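PDB 2X7P: possible thiamine biosynthesis enzyme from Candida albicans, which is of unconfirmed function but probably binds a small ligand between two lobes, as relatives among the SsuA/TauA-type solute-binding proteins do, perhaps in connection with thiamine synthesis. Local coordinates for residues Ala20-His25 against Gly56-Leu61; Asp92-Ser97 against Ser201-Ala206. The protein carries 1 engineered substitution. All blocks are in the same frame, centred on the assembly; numbering follows the deposited sequence.

Contact 1: Ala20-His25 against Gly56-Leu61. With AE3 (2-(2-ethoxyethoxy)ethanol), chain F; ACY (acetic acid), chain H.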
ATOM      1  N   ALA A  20      -6.483   7.704   9.380  1.00 19.91           N
ATOM      2  CA  ALA A  20      -6.963   6.394   8.960  1.00 20.73           C
ATOM      3  C   ALA A  20      -5.796   5.512   8.531  1.00 21.21           C
ATOM      4  O   ALA A  20      -5.130   5.793   7.535  1.00 21.87           O
ATOM      5  CB  ALA A  20      -7.969   6.534   7.829  1.00 19.45           C
ATOM      6  N   TYR A  21      -5.552   4.447   9.286  1.00 21.79           N
ATOM      7  CA  TYR A  21      -4.447   3.544   8.994  1.00 21.52           C
ATOM      8  C   TYR A  21      -4.946   2.128   8.740  1.00 23.23           C
ATOM      9  O   TYR A  21      -6.128   1.832   8.916  1.00 23.46           O
ATOM     10  CB  TYR A  21      -3.443   3.539  10.149  1.00 22.05           C
ATOM     11  CG  TYR A  21      -3.918   2.775  11.363  1.00 22.71           C
ATOM     12  CD1 TYR A  21      -4.836   3.331  12.244  1.00 23.98           C
ATOM     13  CD2 TYR A  21      -3.454   1.492  11.625  1.00 22.69           C
ATOM     14  CE1 TYR A  21      -5.274   2.635  13.353  1.00 25.23           C
ATOM     15  CE2 TYR A  21      -3.885   0.788  12.732  1.00 22.07           C
ATOM     16  CZ  TYR A  21      -4.796   1.363  13.593  1.00 26.08           C
ATOM     17  OH  TYR A  21      -5.230   0.665  14.698  1.00 25.84           O
ATOM     18  N   ILE A  22      -4.035   1.254   8.326  1.00 22.08           N
ATOM     19  CA  ILE A  22      -4.364  -0.143   8.080  1.00 21.41           C
ATOM     20  C   ILE A  22      -3.663  -1.033   9.099  1.00 23.16           C
ATOM     21  O   ILE A  22      -2.439  -0.998   9.219  1.00 22.09           O
ATOM     22  CB  ILE A  22      -3.965  -0.569   6.655  1.00 20.56           C
ATOM     23  CG1 ILE A  22      -4.664   0.317   5.622  1.00 20.91           C
ATOM     24  CG2 ILE A  22      -4.298  -2.035   6.424  1.00 21.67           C
ATOM     25  CD1 ILE A  22      -4.278   0.018   4.192  1.00 20.26           C
ATOM     26  N   PRO A  23      -4.444  -1.831   9.843  1.00 22.47           N
ATOM     27  CA  PRO A  23      -3.924  -2.703  10.904  1.00 23.18           C
ATOM     28  C   PRO A  23      -3.015  -3.799  10.357  1.00 25.98           C
ATOM     29  O   PRO A  23      -3.415  -4.961  10.287  1.00 28.41           O
ATOM     30  CB  PRO A  23      -5.192  -3.318  11.505  1.00 23.87           C
ATOM     31  CG  PRO A  23      -6.206  -3.236  10.418  1.00 23.93           C
ATOM     32  CD  PRO A  23      -5.901  -1.970   9.679  1.00 22.17           C
ATOM     33  N   GLU A  24      -1.800  -3.420   9.976  1.00 22.99           N
ATOM     34  CA  GLU A  24      -0.822  -4.359   9.447  1.00 21.15           C
ATOM     35  C   GLU A  24       0.507  -4.201  10.170  1.00 20.83           C
ATOM     36  O   GLU A  24       0.666  -3.313  11.006  1.00 21.96           O
ATOM     37  CB  GLU A  24      -0.624  -4.131   7.947  1.00 21.53           C
ATOM     38  CG  GLU A  24      -1.651  -4.815   7.063  1.00 23.12           C
ATOM     39  CD  GLU A  24      -1.418  -6.309   6.952  1.00 24.41           C
ATOM     40  OE1 GLU A  24      -0.474  -6.816   7.594  1.00 21.81           O
ATOM     41  OE2 GLU A  24      -2.176  -6.977   6.218  1.00 31.44           O
ATOM     42  N   HIS A  25       1.460  -5.068   9.846  1.00 21.03           N
ATOM     43  CA  HIS A  25       2.805  -4.953  10.394  1.00 21.06           C
ATOM     44  C   HIS A  25       3.427  -3.613  10.012  1.00 18.69           C
ATOM     45  O   HIS A  25       4.282  -3.089  10.724  1.00 19.73           O
ATOM     46  CB  HIS A  25       3.684  -6.106   9.904  1.00 19.31           C
ATOM     47  CG  HIS A  25       3.329  -6.594   8.534  1.00 20.53           C
ATOM     48  ND1 HIS A  25       3.239  -5.755   7.445  1.00 19.51           N
ATOM     49  CD2 HIS A  25       3.046  -7.836   8.075  1.00 20.37           C
ATOM     50  CE1 HIS A  25       2.911  -6.458   6.376  1.00 20.10           C
ATOM     51  NE2 HIS A  25       2.789  -7.724   6.731  1.00 19.47           N
ATOM     52  N   GLY A  56      -8.578   1.321  -0.600  1.00 20.27           N
ATOM     53  CA  GLY A  56      -9.770   1.747  -1.308  1.00 19.52           C
ATOM     54  C   GLY A  56     -10.682   2.581  -0.429  1.00 20.81           C
ATOM     55  O   GLY A  56     -11.199   3.614  -0.854  1.00 20.28           O
ATOM     56  N   ARG A  57     -10.877   2.131   0.806  1.00 19.79           N
ATOM     57  CA  ARG A  57     -11.722   2.850   1.751  1.00 20.32           C
ATOM     58  C   ARG A  57     -11.013   4.078   2.315  1.00 19.47           C
ATOM     59  O   ARG A  57     -11.653   5.078   2.641  1.00 19.69           O
ATOM     60  CB  ARG A  57     -12.182   1.927   2.881  1.00 20.30           C
ATOM     61  CG  ARG A  57     -12.991   2.633   3.955  1.00 22.91           C
ATOM     62  CD  ARG A  57     -13.776   1.652   4.807  1.00 26.32           C
ATOM     63  NE  ARG A  57     -14.487   2.328   5.889  1.00 29.39           N
ATOM     64  CZ  ARG A  57     -15.617   3.009   5.729  1.00 31.76           C
ATOM     65  NH1 ARG A  57     -16.167   3.113   4.527  1.00 29.06           N
ATOM     66  NH2 ARG A  57     -16.195   3.592   6.770  1.00 29.70           N
ATOM     67  N   LEU A  58      -9.690   3.999   2.430  1.00 19.17           N
ATOM     68  CA  LEU A  58      -8.899   5.132   2.902  1.00 18.83           C
ATOM     69  C   LEU A  58      -9.178   6.364   2.052  1.00 18.92           C
ATOM     70  O   LEU A  58      -9.340   7.468   2.574  1.00 18.83           O
ATOM     71  CB  LEU A  58      -7.406   4.802   2.871  1.00 17.35           C
ATOM     72  CG  LEU A  58      -6.911   3.732   3.845  1.00 20.26           C
ATOM     73  CD1 LEU A  58      -5.423   3.487   3.660  1.00 18.23           C
ATOM     74  CD2 LEU A  58      -7.212   4.133   5.281  1.00 20.82           C
ATOM     75  N   ILE A  59      -9.232   6.165   0.740  1.00 19.30           N
ATOM     76  CA  ILE A  59      -9.521   7.249  -0.191  1.00 18.02           C
ATOM     77  C   ILE A  59     -10.929   7.789   0.027  1.00 19.85           C
ATOM     78  O   ILE A  59     -11.140   9.002   0.066  1.00 20.30           O
ATOM     79  CB  ILE A  59      -9.372   6.786  -1.652  1.00 19.97           C
ATOM     80  CG1 ILE A  59      -7.948   6.289  -1.910  1.00 18.82           C
ATOM     81  CG2 ILE A  59      -9.729   7.913  -2.608  1.00 20.88           C
ATOM     82  CD1 ILE A  59      -7.720   5.796  -3.323  1.00 20.26           C
ATOM     83  N   ASN A  60     -11.890   6.882   0.172  1.00 18.64           N
ATOM     84  CA  ASN A  60     -13.275   7.265   0.418  1.00 20.35           C
ATOM     85  C   ASN A  60     -13.423   8.101   1.685  1.00 20.68           C
ATOM     86  O   ASN A  60     -14.170   9.079   1.711  1.00 21.50           O
ATOM     87  CB  ASN A  60     -14.168   6.025   0.498  1.00 19.83           C
ATOM     88  CG  ASN A  60     -14.287   5.306  -0.832  0.24 21.76           C
ATOM     89  OD1 ASN A  60     -14.043   5.887  -1.889  1.00 23.72           O
ATOM     90  ND2 ASN A  60     -14.668   4.035  -0.785  1.00 22.64           N
ATOM     91  N   LEU A  61     -12.704   7.712   2.732  1.00 19.17           N
ATOM     92  CA  LEU A  61     -12.749   8.429   4.001  1.00 19.96           C
ATOM     93  C   LEU A  61     -12.166   9.834   3.875  1.00 19.39           C
ATOM     94  O   LEU A  61     -12.575  10.750   4.589  1.00 20.17           O
ATOM     95  CB  LEU A  61     -12.021   7.638   5.091  1.00 20.94           C
ATOM     96  CG  LEU A  61     -12.656   6.298   5.471  1.00 22.31           C
ATOM     97  CD1 LEU A  61     -11.811   5.571   6.505  1.00 21.27           C
ATOM     98  CD2 LEU A  61     -14.073   6.505   5.982  1.00 23.01           C
TER
HETATM   99  C1  AE3 F 313      -5.087  -2.519  -0.131  1.00 24.98           C
HETATM  100  C2  AE3 F 313      -4.429  -2.168   1.198  1.00 25.93           C
HETATM  101  O2  AE3 F 313      -3.696  -3.286   1.697  1.00 29.78           O
HETATM  102  C3  AE3 F 313      -2.949  -2.912   2.852  1.00 25.15           C
HETATM  103  C4  AE3 F 313      -2.246  -4.112   3.474  1.00 30.38           C
HETATM  104  O3  AE3 F 313      -1.463  -4.798   2.500  1.00 32.80           O
HETATM  105  C5  AE3 F 313      -0.069  -4.626   2.744  1.00 28.26           C
HETATM  106  C6  AE3 F 313       0.503  -5.853   3.439  1.00 24.34           C
HETATM  107  O4  AE3 F 313      -0.157  -7.028   2.963  1.00 30.96           O
HETATM  108  C   ACY H 315     -13.857   1.792   9.110  1.00 32.65           C
HETATM  109  O   ACY H 315     -14.493   2.868   9.053  1.00 31.36           O
HETATM  110  OXT ACY H 315     -13.146   1.350   8.181  1.00 29.91           O
HETATM  111  CH3 ACY H 315     -13.952   0.983  10.370  1.00 29.48           C
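Leu58 points from helix 55-63 at the end of strand 19-21 and the residue that follows it, and its forked end is shared between two neighbours. CD2 lies against the bump of Ala20, 3.6 Å from Ala20 CB, and also brushes the carbonyl, with Leu58 CD2 3.5 Å from Ala20 O. The other branch takes the tip of Ile22 (Leu58 CD1 to Ile22 CD1, 3.7 Å), the two side chains crossing at a slant. With CG1 beside its backbone N (chi1 -58°) and an extended end, Ile22 carries CD1 back to the helix although its CB starts off to one side. One turn on, Leu61 CD1 adds a looser touch to Ala20 CB, which thus faces two leucines. The helix belongs to a beta-alpha-beta crossover: it joins parallel strands 49-50 and 69-73 and packs over strand 19-21, which lies between them in the sheet. Val51 fills in beside Leu58 and Leu61. Beyond the strand, the other flank of Ile22 CD1 meets the bound ether, 3.5 Å from AE3 C3, and Glu24 CG extends this wall at 3.7 Å from AE3 C4. Glu24 OE1, hydrogen-bonded to Tyr250, sits 3.5 Å above the centre of the His25 ring, whose stacking partner is Trp258. At the helix surface, Arg57 holds an acetate, probably from the crystallisation liquor, with NE and NH2, while Leu61 CD2 covers one face of its guanidinium.

Contact 2: Asp92-Ser97 against Ser201-Ala206. With AE3 (2-(2-ethoxyethoxy)ethanol), chain F.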
ATOM      1  N   ASP A  92       3.972  12.400   1.420  1.00 17.03           N
ATOM      2  CA  ASP A  92       5.306  11.832   1.560  1.00 17.53           C
ATOM      3  C   ASP A  92       5.278  10.308   1.497  1.00 16.73           C
ATOM      4  O   ASP A  92       4.211   9.696   1.520  1.00 16.48           O
ATOM      5  CB  ASP A  92       5.935  12.294   2.876  1.00 16.62           C
ATOM      6  CG  ASP A  92       7.448  12.349   2.816  1.00 15.91           C
ATOM      7  OD1 ASP A  92       8.038  11.715   1.917  1.00 16.85           O
ATOM      8  OD2 ASP A  92       8.049  13.037   3.666  1.00 16.31           O
ATOM      9  N   THR A  93       6.459   9.704   1.415  1.00 15.76           N
ATOM     10  CA  THR A  93       6.590   8.253   1.376  1.00 15.63           C
ATOM     11  C   THR A  93       6.666   7.676   2.785  1.00 14.97           C
ATOM     12  O   THR A  93       7.440   8.148   3.616  1.00 16.11           O
ATOM     13  CB  THR A  93       7.845   7.826   0.591  1.00 15.91           C
ATOM     14  OG1 THR A  93       7.735   8.267  -0.768  1.00 15.29           O
ATOM     15  CG2 THR A  93       8.008   6.314   0.620  1.00 14.58           C
ATOM     16  N   TYR A  94       5.860   6.653   3.049  1.00 14.60           N
ATOM     17  CA  TYR A  94       5.852   6.005   4.356  1.00 15.17           C
ATOM     18  C   TYR A  94       6.805   4.813   4.382  1.00 14.48           C
ATOM     19  O   TYR A  94       7.556   4.628   5.340  1.00 13.42           O
ATOM     20  CB  TYR A  94       4.435   5.565   4.731  1.00 14.81           C
ATOM     21  CG  TYR A  94       4.340   4.893   6.084  1.00 15.06           C
ATOM     22  CD1 TYR A  94       4.618   5.597   7.249  1.00 13.67           C
ATOM     23  CD2 TYR A  94       3.966   3.562   6.197  1.00 14.02           C
ATOM     24  CE1 TYR A  94       4.532   4.992   8.488  1.00 15.13           C
ATOM     25  CE2 TYR A  94       3.875   2.947   7.433  1.00 15.18           C
ATOM     26  CZ  TYR A  94       4.159   3.667   8.575  1.00 17.63           C
ATOM     27  OH  TYR A  94       4.071   3.061   9.808  1.00 15.94           O
ATOM     28  N   VAL A  95       6.766   4.009   3.325  1.00 14.44           N
ATOM     29  CA  VAL A  95       7.665   2.869   3.194  1.00 14.58           C
ATOM     30  C   VAL A  95       8.459   2.961   1.895  1.00 15.60           C
ATOM     31  O   VAL A  95       7.887   2.971   0.805  1.00 14.62           O
ATOM     32  CB  VAL A  95       6.902   1.532   3.235  1.00 15.33           C
ATOM     33  CG1 VAL A  95       7.849   0.375   2.960  1.00 14.54           C
ATOM     34  CG2 VAL A  95       6.214   1.358   4.580  1.00 14.56           C
ATOM     35  N   LYS A  96       9.779   3.028   2.022  1.00 17.06           N
ATOM     36  CA  LYS A  96      10.657   3.182   0.869  1.00 17.07           C
ATOM     37  C   LYS A  96      10.790   1.878   0.084  1.00 18.60           C
ATOM     38  O   LYS A  96      10.881   1.888  -1.143  1.00 19.60           O
ATOM     39  CB  LYS A  96      12.033   3.681   1.314  1.00 17.39           C
ATOM     40  CG  LYS A  96      12.995   3.980   0.176  0.59 21.48           C
ATOM     41  CD  LYS A  96      14.290   4.583   0.700  1.00 25.07           C
ATOM     42  CE  LYS A  96      15.263   4.880  -0.429  0.63 25.16           C
ATOM     43  NZ  LYS A  96      15.658   3.646  -1.161  0.46 25.40           N
ATOM     44  N   SER A  97      10.798   0.758   0.800  1.00 16.85           N
ATOM     45  CA  SER A  97      10.916  -0.551   0.169  1.00 17.45           C
ATOM     46  C   SER A  97       9.626  -0.930  -0.555  1.00 19.40           C
ATOM     47  O   SER A  97       8.539  -0.517  -0.152  1.00 17.84           O
ATOM     48  CB  SER A  97      11.281  -1.616   1.206  1.00 16.93           C
ATOM     49  OG  SER A  97      10.333  -1.651   2.258  1.00 18.39           O
ATOM     50  N   SER A 201       7.629   2.331  -4.489  1.00 19.18           N
ATOM     51  CA  SER A 201       7.611   2.158  -3.041  1.00 17.12           C
ATOM     52  C   SER A 201       6.199   1.783  -2.605  1.00 17.31           C
ATOM     53  O   SER A 201       5.220   2.248  -3.187  1.00 18.12           O
ATOM     54  CB  SER A 201       8.070   3.434  -2.336  1.00 18.45           C
ATOM     55  OG  SER A 201       9.407   3.754  -2.681  1.00 18.48           O
ATOM     56  N   SER A 202       6.098   0.948  -1.577  1.00 16.69           N
ATOM     57  CA  SER A 202       4.822   0.342  -1.202  1.00 16.40           C
ATOM     58  C   SER A 202       3.813   1.288  -0.539  1.00 15.72           C
ATOM     59  O   SER A 202       2.657   1.348  -0.953  1.00 16.79           O
ATOM     60  CB  SER A 202       5.056  -0.888  -0.320  1.00 16.32           C
ATOM     61  OG  SER A 202       5.865  -0.571   0.797  1.00 15.83           O
ATOM     62  N   TRP A 203       4.244   2.020   0.484  1.00 16.82           N
ATOM     63  CA  TRP A 203       3.322   2.845   1.265  1.00 15.91           C
ATOM     64  C   TRP A 203       3.635   4.340   1.204  1.00 16.20           C
ATOM     65  O   TRP A 203       4.797   4.738   1.117  1.00 16.39           O
ATOM     66  CB  TRP A 203       3.302   2.386   2.725  1.00 15.80           C
ATOM     67  CG  TRP A 203       2.794   0.993   2.909  1.00 16.88           C
ATOM     68  CD1 TRP A 203       3.434  -0.163   2.570  1.00 15.86           C
ATOM     69  CD2 TRP A 203       1.545   0.604   3.492  1.00 16.75           C
ATOM     70  NE1 TRP A 203       2.657  -1.248   2.896  1.00 17.37           N
ATOM     71  CE2 TRP A 203       1.492  -0.804   3.466  1.00 17.90           C
ATOM     72  CE3 TRP A 203       0.464   1.309   4.030  1.00 15.16           C
ATOM     73  CZ2 TRP A 203       0.403  -1.519   3.957  1.00 18.62           C
ATOM     74  CZ3 TRP A 203      -0.616   0.597   4.517  1.00 17.74           C
ATOM     75  CH2 TRP A 203      -0.639  -0.802   4.477  1.00 19.54           C
ATOM     76  N   VAL A 204       2.589   5.159   1.261  1.00 15.43           N
ATOM     77  CA  VAL A 204       2.739   6.612   1.273  1.00 16.06           C
ATOM     78  C   VAL A 204       1.757   7.276   2.236  1.00 15.57           C
ATOM     79  O   VAL A 204       0.800   6.653   2.694  1.00 14.17           O
ATOM     80  CB  VAL A 204       2.528   7.224  -0.126  1.00 15.42           C
ATOM     81  CG1 VAL A 204       3.617   6.766  -1.082  1.00 16.27           C
ATOM     82  CG2 VAL A 204       1.149   6.867  -0.660  1.00 14.92           C
ATOM     83  N   VAL A 205       2.002   8.549   2.530  1.00 15.61           N
ATOM     84  CA  VAL A 205       1.115   9.335   3.379  1.00 14.16           C
ATOM     85  C   VAL A 205       0.302  10.301   2.526  1.00 15.46           C
ATOM     86  O   VAL A 205       0.857  11.038   1.713  1.00 17.90           O
ATOM     87  CB  VAL A 205       1.905  10.136   4.427  1.00 15.51           C
ATOM     88  CG1 VAL A 205       0.959  10.965   5.285  1.00 16.90           C
ATOM     89  CG2 VAL A 205       2.739   9.202   5.290  1.00 16.28           C
ATOM     90  N   ALA A 206      -1.014  10.300   2.714  1.00 14.81           N
ATOM     91  CA  ALA A 206      -1.896  11.139   1.911  1.00 16.30           C
ATOM     92  C   ALA A 206      -2.879  11.937   2.765  1.00 17.55           C
ATOM     93  O   ALA A 206      -3.097  11.628   3.936  1.00 16.60           O
ATOM     94  CB  ALA A 206      -2.645  10.295   0.890  1.00 16.13           C
TER
HETATM   95  C1  AE3 F 313      -5.087  -2.519  -0.131  1.00 24.98           C
HETATM   96  C2  AE3 F 313      -4.429  -2.168   1.198  1.00 25.93           C
HETATM   97  O2  AE3 F 313      -3.696  -3.286   1.697  1.00 29.78           O
HETATM   98  C3  AE3 F 313      -2.949  -2.912   2.852  1.00 25.15           C
HETATM   99  C4  AE3 F 313      -2.246  -4.112   3.474  1.00 30.38           C
HETATM  100  O3  AE3 F 313      -1.463  -4.798   2.500  1.00 32.80           O
HETATM  101  C5  AE3 F 313      -0.069  -4.626   2.744  1.00 28.26           C
HETATM  102  C6  AE3 F 313       0.503  -5.853   3.439  1.00 24.34           C
HETATM  103  O4  AE3 F 313      -0.157  -7.028   2.963  1.00 30.96           O
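Segments 92-97 and 201-206 run antiparallel, their directions 148° apart, and pair at Asp92-Val205 and Thr93-Val204 before Tyr94 and Val95 together face Trp203. Val205 N gives Asp92 O a straight bond of 2.7 Å (179°), whereas the return bond from Asp92 N is weak. Trp203 O receives both Tyr94 N (2.9 Å) and Val95 N (3.0 Å), above one face of its carbonyl plane; two successive donors on one acceptor make a classic beta bulge, at which the chain turns a corner. Both bulge side chains consequently close on the stem of the tryptophan: Trp203 CB meets the Tyr94 ring at its edge, 3.7 Å from CD2, and Val95 CG2 lies alongside, 3.6 Å from Trp203 CB. The indole end runs on to the ether, with Trp203 CZ2 3.4 Å from AE3 C5, and Phe26 adds its ring to Trp203 and its carbonyl to Tyr94 OH. Past the corner two serines take over. Ser201 OG bonds Lys96 O at 2.8 Å; Ser202 OG, turned between its own N and carbonyl carbon (chi1 54°), joins Ser202 N on Ser97 O, so two donors grip that carbonyl. Strand 88-95 leads into strand 100-106 of the second sheet and strand 190-197 returns from it, so the serine-tied ends lie at paired interdomain crossings, as in the hinge of type II periplasmic-binding-protein folds.

Overall arrangement
Both segments of contact 1 precede those of contact 2 in the chain, and their centres lie about 13 Å apart in one lobe. Both draw on the same mixed sheet, ordered 49-50, 19-21, 69-73, 203-208, 88-95: contact 1 packs a helix on its second strand, whereas contact 2 joins the last two strands edge to edge. Strand 69-73 separates them, yet they touch directly where Ile22 CD1 meets Trp203 CZ3 at 3.7 Å. Both also line the bound ether, which may mark the ligand cleft between the lobes. The first contact thus belongs to the lobe's core and the second reaches its connections to the other sheet, consistent with a two-lobed binding protein.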